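Local coordinates for protein tyrosine recombinase XerH (Helicobacter pylori, PDB 5JK0) that catalyses site-specific cutting and rejoining of DNA through a tyrosine-based mechanism and takes part in chromosome segregation, at residues D[4-9]-D[152-157]; D[47-52]-D[56-61]; D[182-187]-D[207-212]. All coordinates share one frame; numbering follows the deposited sequence.

Contact 1: residues D[4-9]-D[152-157]; sequences HPLEEL and YIYNIT
The two tyrosine rings of 152-157, those of Tyr152 and Tyr154, receive one leucine, Leu6 of 4-9, and each takes a different methyl. At the edge of the Tyr154 ring, close to its plane, sits Leu6 CD1, 4.2 Å from Tyr154 CE2 and also 4.2 Å from Tyr154 OH. One face of the same ring is taken by its own neighbour, with Tyr152 CE2 lying 3.8 Å above the plane of the Tyr154 ring and over its centre. The Tyr152 ring meets the other branch at a slant: Leu6 CD2 is 3.9 Å from Tyr152 CB and 4.0 Å from Tyr152 CG, so it rests against the root of the side chain. Leu6 and Tyr154 reach for each other from opposite directions.

The torsions bring the two rings together. Tyr152 carries its CG anti to the backbone N (chi1 -178°), whereas in Tyr154 the CG is anti to the carbonyl carbon (chi1 -78°); with this pair of settings the rings meet although one residue separates them in sequence. Ile140 of helix 123-143 touches both Leu6 and Tyr154, and the ring of Phe137 on that helix meets Tyr154 edge-to-face.

Across the two loops the chemistry is entirely apolar, with no hydrogen bond between them and just 124 Å² buried. Polar partners come from other parts of the chain: the Tyr154 hydroxyl, for example, bonds to the carbonyl of Leu102, and Leu6 O accepts from Trp19 NE1 of helix 12-30. Leucine and tyrosines thus supply contact without direction, while such bonds probably help to place each loop, and the N-terminal arm is joined to the loop that follows helix 123-143.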
loop_
_atom_site.group_PDB
_atom_site.type_symbol
_atom_site.label_atom_id
_atom_site.label_comp_id
_atom_site.label_asym_id
_atom_site.label_seq_id
_atom_site.Cartn_x
_atom_site.Cartn_y
_atom_site.Cartn_z
ATOM N N HIS D 4 -32.675 18.506 -13.675
ATOM C CA HIS D 4 -33.886 18.641 -12.877
ATOM C C HIS D 4 -33.548 19.204 -11.503
ATOM O O HIS D 4 -32.410 19.099 -11.058
ATOM C CB HIS D 4 -34.590 17.289 -12.731
ATOM C CG HIS D 4 -34.805 16.572 -14.027
ATOM N ND1 HIS D 4 -35.928 16.759 -14.804
ATOM C CD2 HIS D 4 -34.040 15.667 -14.682
ATOM C CE1 HIS D 4 -35.845 15.999 -15.882
ATOM N NE2 HIS D 4 -34.710 15.327 -15.832
ATOM N N PRO D 5 -34.531 19.819 -10.829
ATOM C CA PRO D 5 -34.309 20.220 -9.437
ATOM C C PRO D 5 -34.038 19.002 -8.558
ATOM O O PRO D 5 -34.481 17.903 -8.892
ATOM C CB PRO D 5 -35.624 20.903 -9.050
ATOM C CG PRO D 5 -36.212 21.351 -10.344
ATOM C CD PRO D 5 -35.822 20.305 -11.345
ATOM N N LEU D 6 -33.312 19.192 -7.461
ATOM C CA LEU D 6 -32.978 18.087 -6.570
ATOM C C LEU D 6 -34.231 17.454 -5.974
ATOM O O LEU D 6 -34.400 16.235 -6.004
ATOM C CB LEU D 6 -32.053 18.558 -5.447
ATOM C CG LEU D 6 -31.606 17.464 -4.472
ATOM C CD1 LEU D 6 -30.684 16.474 -5.166
ATOM C CD2 LEU D 6 -30.933 18.062 -3.246
ATOM N N GLU D 7 -35.108 18.295 -5.436
ATOM C CA GLU D 7 -36.314 17.823 -4.769
ATOM C C GLU D 7 -37.567 18.380 -5.435
ATOM O O GLU D 7 -37.897 19.553 -5.271
ATOM C CB GLU D 7 -36.282 18.209 -3.289
ATOM C CG GLU D 7 -35.060 17.684 -2.549
ATOM C CD GLU D 7 -34.965 18.208 -1.129
ATOM O OE1 GLU D 7 -35.201 17.420 -0.187
ATOM O OE2 GLU D 7 -34.652 19.406 -0.955
ATOM N N GLU D 8 -38.260 17.530 -6.187
ATOM C CA GLU D 8 -39.464 17.941 -6.902
ATOM C C GLU D 8 -40.731 17.419 -6.234
ATOM O O GLU D 8 -41.829 17.905 -6.505
ATOM C CB GLU D 8 -39.411 17.462 -8.355
ATOM C CG GLU D 8 -38.365 18.162 -9.206
ATOM C CD GLU D 8 -38.335 17.647 -10.632
ATOM O OE1 GLU D 8 -38.619 18.436 -11.558
ATOM O OE2 GLU D 8 -38.025 16.452 -10.829
ATOM N N LEU D 9 -40.574 16.430 -5.361
ATOM C CA LEU D 9 -41.714 15.813 -4.691
ATOM C C LEU D 9 -41.697 16.087 -3.189
ATOM O O LEU D 9 -40.694 16.545 -2.644
ATOM C CB LEU D 9 -41.728 14.305 -4.944
ATOM C CG LEU D 9 -41.667 13.859 -6.407
ATOM C CD1 LEU D 9 -41.584 12.343 -6.504
ATOM C CD2 LEU D 9 -42.868 14.386 -7.179
ATOM N N TYR D 152 -27.009 21.578 -5.655
ATOM C CA TYR D 152 -26.605 21.008 -4.376
ATOM C C TYR D 152 -25.509 19.978 -4.619
ATOM O O TYR D 152 -25.611 19.162 -5.534
ATOM C CB TYR D 152 -27.797 20.366 -3.658
ATOM C CG TYR D 152 -27.458 19.788 -2.300
ATOM C CD1 TYR D 152 -27.539 20.567 -1.152
ATOM C CD2 TYR D 152 -27.062 18.461 -2.164
ATOM C CE1 TYR D 152 -27.233 20.042 0.092
ATOM C CE2 TYR D 152 -26.750 17.929 -0.926
ATOM C CZ TYR D 152 -26.839 18.723 0.197
ATOM O OH TYR D 152 -26.533 18.200 1.432
ATOM N N ILE D 153 -24.460 20.016 -3.805
ATOM C CA ILE D 153 -23.324 19.121 -3.998
ATOM C C ILE D 153 -23.165 18.137 -2.844
ATOM O O ILE D 153 -22.988 18.539 -1.694
ATOM C CB ILE D 153 -22.011 19.909 -4.164
ATOM C CG1 ILE D 153 -22.166 20.981 -5.247
ATOM C CG2 ILE D 153 -20.862 18.969 -4.493
ATOM C CD1 ILE D 153 -22.589 20.433 -6.590
ATOM N N TYR D 154 -23.228 16.846 -3.158
ATOM C CA TYR D 154 -23.020 15.801 -2.159
ATOM C C TYR D 154 -21.538 15.599 -1.877
ATOM O O TYR D 154 -21.118 15.563 -0.719
ATOM C CB TYR D 154 -23.645 14.482 -2.617
ATOM C CG TYR D 154 -25.146 14.416 -2.450
ATOM C CD1 TYR D 154 -25.712 14.063 -1.230
ATOM C CD2 TYR D 154 -25.998 14.697 -3.512
ATOM C CE1 TYR D 154 -27.084 13.997 -1.071
ATOM C CE2 TYR D 154 -27.373 14.632 -3.362
ATOM C CZ TYR D 154 -27.908 14.282 -2.139
ATOM O OH TYR D 154 -29.272 14.215 -1.982
ATOM N N ASN D 155 -20.758 15.467 -2.948
ATOM C CA ASN D 155 -19.318 15.236 -2.864
ATOM C C ASN D 155 -18.978 14.025 -1.997
ATOM O O ASN D 155 -18.131 14.098 -1.106
ATOM C CB ASN D 155 -18.605 16.483 -2.333
ATOM C CG ASN D 155 -17.102 16.429 -2.539
ATOM O OD1 ASN D 155 -16.603 15.661 -3.361
ATOM N ND2 ASN D 155 -16.372 17.245 -1.786
ATOM N N ILE D 156 -19.658 12.914 -2.258
ATOM C CA ILE D 156 -19.377 11.669 -1.557
ATOM C C ILE D 156 -18.084 11.059 -2.086
ATOM O O ILE D 156 -17.920 10.892 -3.294
ATOM C CB ILE D 156 -20.523 10.654 -1.714
ATOM C CG1 ILE D 156 -21.852 11.274 -1.278
ATOM C CG2 ILE D 156 -20.228 9.396 -0.913
ATOM C CD1 ILE D 156 -21.900 11.650 0.185
ATOM N N THR D 157 -17.169 10.730 -1.182
ATOM C CA THR D 157 -15.874 10.193 -1.581
ATOM C C THR D 157 -15.679 8.757 -1.106
ATOM O O THR D 157 -15.157 7.922 -1.848
ATOM C CB THR D 157 -14.719 11.061 -1.046
ATOM O OG1 THR D 157 -14.797 11.140 0.382
ATOM C CG2 THR D 157 -14.796 12.464 -1.630
#

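Contact 2: residues D[47-52]-D[56-61]; sequences NELNQA and SQLEKV
Val61 touches two consecutive residues of 47-52, Glu48 and Leu49, with a different methyl for each. In both pairs the side chains slide past each other in opposite directions. Val61 CG1, anti to the backbone N (chi1 168°), is directed to Leu49, with 3.8 Å to Leu49 CG and 3.9 Å to Leu49 CD2. The other methyl, Val61 CG2, lies alongside the glutamate, 4.0 Å from Glu48 CB near the root of the chain and 3.8 Å from Glu48 CD near its end. Beyond CG the Glu48 chain is extended (chi2 -171°), which lays the carboxylate on this methyl: Glu48 OE1 is 3.2 Å from Val61 CG2, a close contact and not a hydrogen bond.

Leu49 and Leu58 meet differently, at an oblique angle and by their ends: Leu49 CD2 is 3.7 Å from Leu58 CD2. Because Leu49 CD2 also touches Val61, this one methyl faces two residues a helical turn apart on 55-68. Leu58 packs further on Leu17 of helix 12-30 and Leu81 of helix 74-93, whereas Leu49 is touched by Arg25 of helix 12-30.

At the exposed side the polar groups meet through water. A water donates to Glu48 OE1 at 3.3 Å and, weakly, to Gln57 OE1 at 3.4 Å, and Gln57 OE1 has a second weak donor in Ser54 N. Glu48 to Gln51 form a type I turn, with a weak bond from Gln51 N to Glu48 O.

This is the principle of a helical hairpin in small compass: buried leucines and valine on the inside, acid and amide on the outside. No direct hydrogen bond joins the segments, so this pairing rests on apolar fit, and the water links the two polar side chains only loosely.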
loop_
_atom_site.group_PDB
_atom_site.type_symbol
_atom_site.label_atom_id
_atom_site.label_comp_id
_atom_site.label_asym_id
_atom_site.label_seq_id
_atom_site.Cartn_x
_atom_site.Cartn_y
_atom_site.Cartn_z
ATOM N N ASN D 47 -37.738 3.154 -22.872
ATOM C CA ASN D 47 -39.039 3.809 -22.871
ATOM C C ASN D 47 -39.674 3.814 -21.485
ATOM O O ASN D 47 -40.272 4.806 -21.071
ATOM C CB ASN D 47 -39.978 3.133 -23.873
ATOM N N GLU D 48 -39.538 2.702 -20.769
ATOM C CA GLU D 48 -40.093 2.592 -19.424
ATOM C C GLU D 48 -39.332 3.473 -18.439
ATOM O O GLU D 48 -39.918 4.024 -17.507
ATOM C CB GLU D 48 -40.071 1.139 -18.945
ATOM C CG GLU D 48 -40.863 0.183 -19.816
ATOM C CD GLU D 48 -41.004 -1.191 -19.188
ATOM O OE1 GLU D 48 -41.252 -1.262 -17.965
ATOM O OE2 GLU D 48 -40.863 -2.197 -19.916
ATOM N N LEU D 49 -38.028 3.606 -18.655
ATOM C CA LEU D 49 -37.174 4.373 -17.754
ATOM C C LEU D 49 -37.310 5.879 -17.965
ATOM O O LEU D 49 -36.762 6.669 -17.196
ATOM C CB LEU D 49 -35.713 3.951 -17.924
ATOM C CG LEU D 49 -35.362 2.533 -17.470
ATOM C CD1 LEU D 49 -33.920 2.195 -17.816
ATOM C CD2 LEU D 49 -35.608 2.372 -15.977
ATOM N N ASN D 50 -38.039 6.275 -19.004
ATOM C CA ASN D 50 -38.274 7.690 -19.272
ATOM C C ASN D 50 -39.352 8.272 -18.365
ATOM O O ASN D 50 -39.538 9.488 -18.307
ATOM C CB ASN D 50 -38.656 7.907 -20.736
ATOM C CG ASN D 50 -37.450 8.132 -21.625
ATOM O OD1 ASN D 50 -37.219 7.391 -22.580
ATOM N ND2 ASN D 50 -36.672 9.163 -21.314
ATOM N N GLN D 51 -40.061 7.396 -17.663
ATOM C CA GLN D 51 -41.086 7.820 -16.718
ATOM C C GLN D 51 -40.734 7.363 -15.306
ATOM O O GLN D 51 -39.828 6.551 -15.114
ATOM C CB GLN D 51 -42.455 7.274 -17.127
ATOM N N ALA D 52 -41.452 7.892 -14.320
ATOM C CA ALA D 52 -41.229 7.516 -12.929
ATOM C C ALA D 52 -41.662 6.075 -12.684
ATOM O O ALA D 52 -42.783 5.690 -13.013
ATOM C CB ALA D 52 -41.973 8.461 -11.998
ATOM N N SER D 56 -40.165 -1.967 -7.662
ATOM C CA SER D 56 -40.467 -3.239 -8.306
ATOM C C SER D 56 -40.347 -3.129 -9.822
ATOM O O SER D 56 -39.897 -4.061 -10.487
ATOM C CB SER D 56 -41.869 -3.713 -7.921
ATOM O OG SER D 56 -42.207 -4.909 -8.603
ATOM N N GLN D 57 -40.750 -1.983 -10.362
ATOM C CA GLN D 57 -40.685 -1.753 -11.800
ATOM C C GLN D 57 -39.247 -1.565 -12.275
ATOM O O GLN D 57 -38.872 -2.057 -13.338
ATOM C CB GLN D 57 -41.535 -0.539 -12.184
ATOM C CG GLN D 57 -43.025 -0.749 -11.973
ATOM C CD GLN D 57 -43.842 0.496 -12.260
ATOM O OE1 GLN D 57 -43.299 1.535 -12.636
ATOM N NE2 GLN D 57 -45.154 0.398 -12.080
ATOM N N LEU D 58 -38.444 -0.857 -11.485
ATOM C CA LEU D 58 -37.036 -0.653 -11.817
ATOM C C LEU D 58 -36.277 -1.975 -11.824
ATOM O O LEU D 58 -35.383 -2.187 -12.645
ATOM C CB LEU D 58 -36.378 0.317 -10.835
ATOM C CG LEU D 58 -36.755 1.792 -10.964
ATOM C CD1 LEU D 58 -35.964 2.627 -9.975
ATOM C CD2 LEU D 58 -36.523 2.279 -12.385
ATOM N N GLU D 59 -36.638 -2.858 -10.901
ATOM C CA GLU D 59 -36.005 -4.165 -10.805
ATOM C C GLU D 59 -36.291 -5.012 -12.040
ATOM O O GLU D 59 -35.392 -5.650 -12.588
ATOM C CB GLU D 59 -36.480 -4.892 -9.547
ATOM C CG GLU D 59 -35.914 -6.290 -9.388
ATOM C CD GLU D 59 -36.414 -6.974 -8.133
ATOM O OE1 GLU D 59 -37.031 -6.290 -7.289
ATOM O OE2 GLU D 59 -36.195 -8.195 -7.993
ATOM N N LYS D 60 -37.545 -5.006 -12.479
ATOM C CA LYS D 60 -37.963 -5.812 -13.620
ATOM C C LYS D 60 -37.347 -5.319 -14.928
ATOM O O LYS D 60 -36.959 -6.119 -15.779
ATOM C CB LYS D 60 -39.489 -5.823 -13.732
ATOM N N VAL D 61 -37.260 -4.001 -15.081
ATOM C CA VAL D 61 -36.728 -3.401 -16.302
ATOM C C VAL D 61 -35.245 -3.710 -16.493
ATOM O O VAL D 61 -34.822 -4.125 -17.575
ATOM C CB VAL D 61 -36.930 -1.870 -16.308
ATOM C CG1 VAL D 61 -36.128 -1.227 -17.431
ATOM C CG2 VAL D 61 -38.404 -1.534 -16.443
HETATM O O HOH W 1 -42.426 0.948 -15.889
#

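Contact 3: residues D[182-187]-D[207-212]; sequences EKFLES and IIVFTG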
loop_
_atom_site.group_PDB
_atom_site.type_symbol
_atom_site.label_atom_id
_atom_site.label_comp_id
_atom_site.label_asym_id
_atom_site.label_seq_id
_atom_site.Cartn_x
_atom_site.Cartn_y
_atom_site.Cartn_z
ATOM N N GLU D 182 -3.688 -33.057 -19.285
ATOM C CA GLU D 182 -3.741 -34.288 -20.064
ATOM C C GLU D 182 -4.895 -35.172 -19.606
ATOM O O GLU D 182 -5.595 -35.769 -20.424
ATOM C CB GLU D 182 -2.417 -35.050 -19.955
ATOM N N LYS D 183 -5.093 -35.244 -18.293
ATOM C CA LYS D 183 -6.163 -36.053 -17.721
ATOM C C LYS D 183 -7.535 -35.469 -18.044
ATOM O O LYS D 183 -8.516 -36.201 -18.171
ATOM C CB LYS D 183 -5.988 -36.176 -16.206
ATOM N N PHE D 184 -7.595 -34.148 -18.177
ATOM C CA PHE D 184 -8.848 -33.469 -18.482
ATOM C C PHE D 184 -9.276 -33.718 -19.925
ATOM O O PHE D 184 -10.453 -33.948 -20.199
ATOM C CB PHE D 184 -8.724 -31.966 -18.223
ATOM C CG PHE D 184 -9.973 -31.192 -18.537
ATOM C CD1 PHE D 184 -11.045 -31.194 -17.658
ATOM C CD2 PHE D 184 -10.077 -30.462 -19.710
ATOM C CE1 PHE D 184 -12.196 -30.485 -17.945
ATOM C CE2 PHE D 184 -11.225 -29.750 -20.002
ATOM C CZ PHE D 184 -12.286 -29.761 -19.117
ATOM N N LEU D 185 -8.314 -33.669 -20.841
ATOM C CA LEU D 185 -8.584 -33.912 -22.255
ATOM C C LEU D 185 -9.101 -35.331 -22.483
ATOM O O LEU D 185 -9.961 -35.556 -23.335
ATOM C CB LEU D 185 -7.327 -33.666 -23.093
ATOM C CG LEU D 185 -6.891 -32.208 -23.256
ATOM C CD1 LEU D 185 -5.535 -32.125 -23.936
ATOM C CD2 LEU D 185 -7.932 -31.426 -24.043
ATOM N N GLU D 186 -8.571 -36.280 -21.718
ATOM C CA GLU D 186 -9.015 -37.667 -21.796
ATOM C C GLU D 186 -10.458 -37.807 -21.328
ATOM O O GLU D 186 -11.248 -38.544 -21.918
ATOM C CB GLU D 186 -8.112 -38.573 -20.957
ATOM C CG GLU D 186 -6.665 -38.614 -21.409
ATOM C CD GLU D 186 -5.798 -39.463 -20.498
ATOM O OE1 GLU D 186 -4.565 -39.488 -20.699
ATOM O OE2 GLU D 186 -6.351 -40.108 -19.582
ATOM N N SER D 187 -10.792 -37.088 -20.262
ATOM C CA SER D 187 -12.108 -37.185 -19.645
ATOM C C SER D 187 -13.202 -36.595 -20.530
ATOM O O SER D 187 -14.371 -36.956 -20.402
ATOM C CB SER D 187 -12.103 -36.489 -18.282
ATOM O OG SER D 187 -11.121 -37.053 -17.431
ATOM N N ILE D 207 -11.808 -26.605 -28.015
ATOM C CA ILE D 207 -11.313 -25.374 -28.625
ATOM C C ILE D 207 -10.888 -24.376 -27.546
ATOM O O ILE D 207 -9.882 -23.679 -27.690
ATOM C CB ILE D 207 -12.373 -24.737 -29.548
ATOM C CG1 ILE D 207 -12.607 -25.619 -30.775
ATOM C CG2 ILE D 207 -11.944 -23.345 -29.989
ATOM C CD1 ILE D 207 -13.643 -25.076 -31.734
ATOM N N ILE D 208 -11.649 -24.332 -26.457
ATOM C CA ILE D 208 -11.328 -23.468 -25.325
ATOM C C ILE D 208 -10.018 -23.884 -24.659
ATOM O O ILE D 208 -9.178 -23.041 -24.343
ATOM C CB ILE D 208 -12.458 -23.476 -24.275
ATOM C CG1 ILE D 208 -13.724 -22.846 -24.858
ATOM C CG2 ILE D 208 -12.032 -22.734 -23.017
ATOM C CD1 ILE D 208 -14.859 -22.735 -23.868
ATOM N N VAL D 209 -9.846 -25.187 -24.458
ATOM C CA VAL D 209 -8.651 -25.713 -23.805
ATOM C C VAL D 209 -7.378 -25.386 -24.584
ATOM O O VAL D 209 -6.383 -24.943 -24.007
ATOM C CB VAL D 209 -8.741 -27.242 -23.617
ATOM C CG1 VAL D 209 -7.433 -27.793 -23.066
ATOM C CG2 VAL D 209 -9.901 -27.598 -22.700
ATOM N N PHE D 210 -7.417 -25.590 -25.896
ATOM C CA PHE D 210 -6.226 -25.444 -26.726
ATOM C C PHE D 210 -5.897 -23.993 -27.083
ATOM O O PHE D 210 -4.734 -23.658 -27.303
ATOM C CB PHE D 210 -6.378 -26.260 -28.012
ATOM C CG PHE D 210 -6.326 -27.747 -27.799
ATOM C CD1 PHE D 210 -5.214 -28.338 -27.223
ATOM C CD2 PHE D 210 -7.381 -28.554 -28.191
ATOM C CE1 PHE D 210 -5.160 -29.706 -27.028
ATOM C CE2 PHE D 210 -7.333 -29.924 -28.000
ATOM C CZ PHE D 210 -6.221 -30.500 -27.419
ATOM N N THR D 211 -6.912 -23.137 -27.143
ATOM C CA THR D 211 -6.696 -21.743 -27.526
ATOM C C THR D 211 -6.695 -20.809 -26.320
ATOM O O THR D 211 -6.002 -19.792 -26.313
ATOM C CB THR D 211 -7.763 -21.259 -28.528
ATOM O OG1 THR D 211 -9.065 -21.377 -27.940
ATOM C CG2 THR D 211 -7.708 -22.083 -29.805
ATOM N N GLY D 212 -7.478 -21.154 -25.304
ATOM C CA GLY D 212 -7.549 -20.350 -24.098
ATOM C C GLY D 212 -8.423 -19.120 -24.253
ATOM O O GLY D 212 -8.307 -18.171 -23.480
#
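Apolar contacts carry the whole of the pairing between 182-187 and 207-212. Leu185 sets its two methyls against two residues: Leu185 CD2 is 3.8 Å from Val209 CG1 and 3.9 Å from Phe210 CZ, and Leu185 CD1 also reaches Phe210 CZ, at 3.9 Å. The leucine approaches that ring obliquely. The second methyl of Val209 turns to Phe184, whose ring, with CG anti to the backbone N (chi1 179°), presents its edge, Phe184 CE2 lying 3.7 Å from Val209 CG2.

No hydrogen bond crosses between the segments. Ser187 OG gives one to Lys183 O at 2.8 Å, and Ser187 N and Ser187 OG grip that carbonyl from opposite faces of its plane. Gly212 O accepts from Arg313, a predicted active-site residue, and Phe210 O from Trp360 NE1 of the second subunit, whose ring meets that of Phe210 edge-to-face.

The axes of the short helical segments run nearly antiparallel, at 159°, and pass 11.7 Å apart, a spacing bridged by Phe184, Leu185, Val209 and Phe210. Helices 286-300 and 309-324 touch Phe184, and Leu312 of the latter touches Val209 too. Phe210 stacks on His253 and packs on Leu249 of strand 244-250.

Contacts 1 and 2 belong to the helical N-terminal half, and contact 3 to the catalytic half, on the opposite side of the chain's centre. Contact 2 falls within the span of sequence bracketed by contact 1, and their centres are 21 Å apart; both share helix 12-30 as a neighbour. Contact 3 stands 54 Å from contact 1 and 44 Å from contact 2, centre to centre. It alone approaches the predicted active site, the Val209 side chain being about 9 Å from that of Arg313. The bound DNA passes near all three, with nearest atoms about 8, 4 and 8 Å away in order, as expected for two domains that embrace DNA.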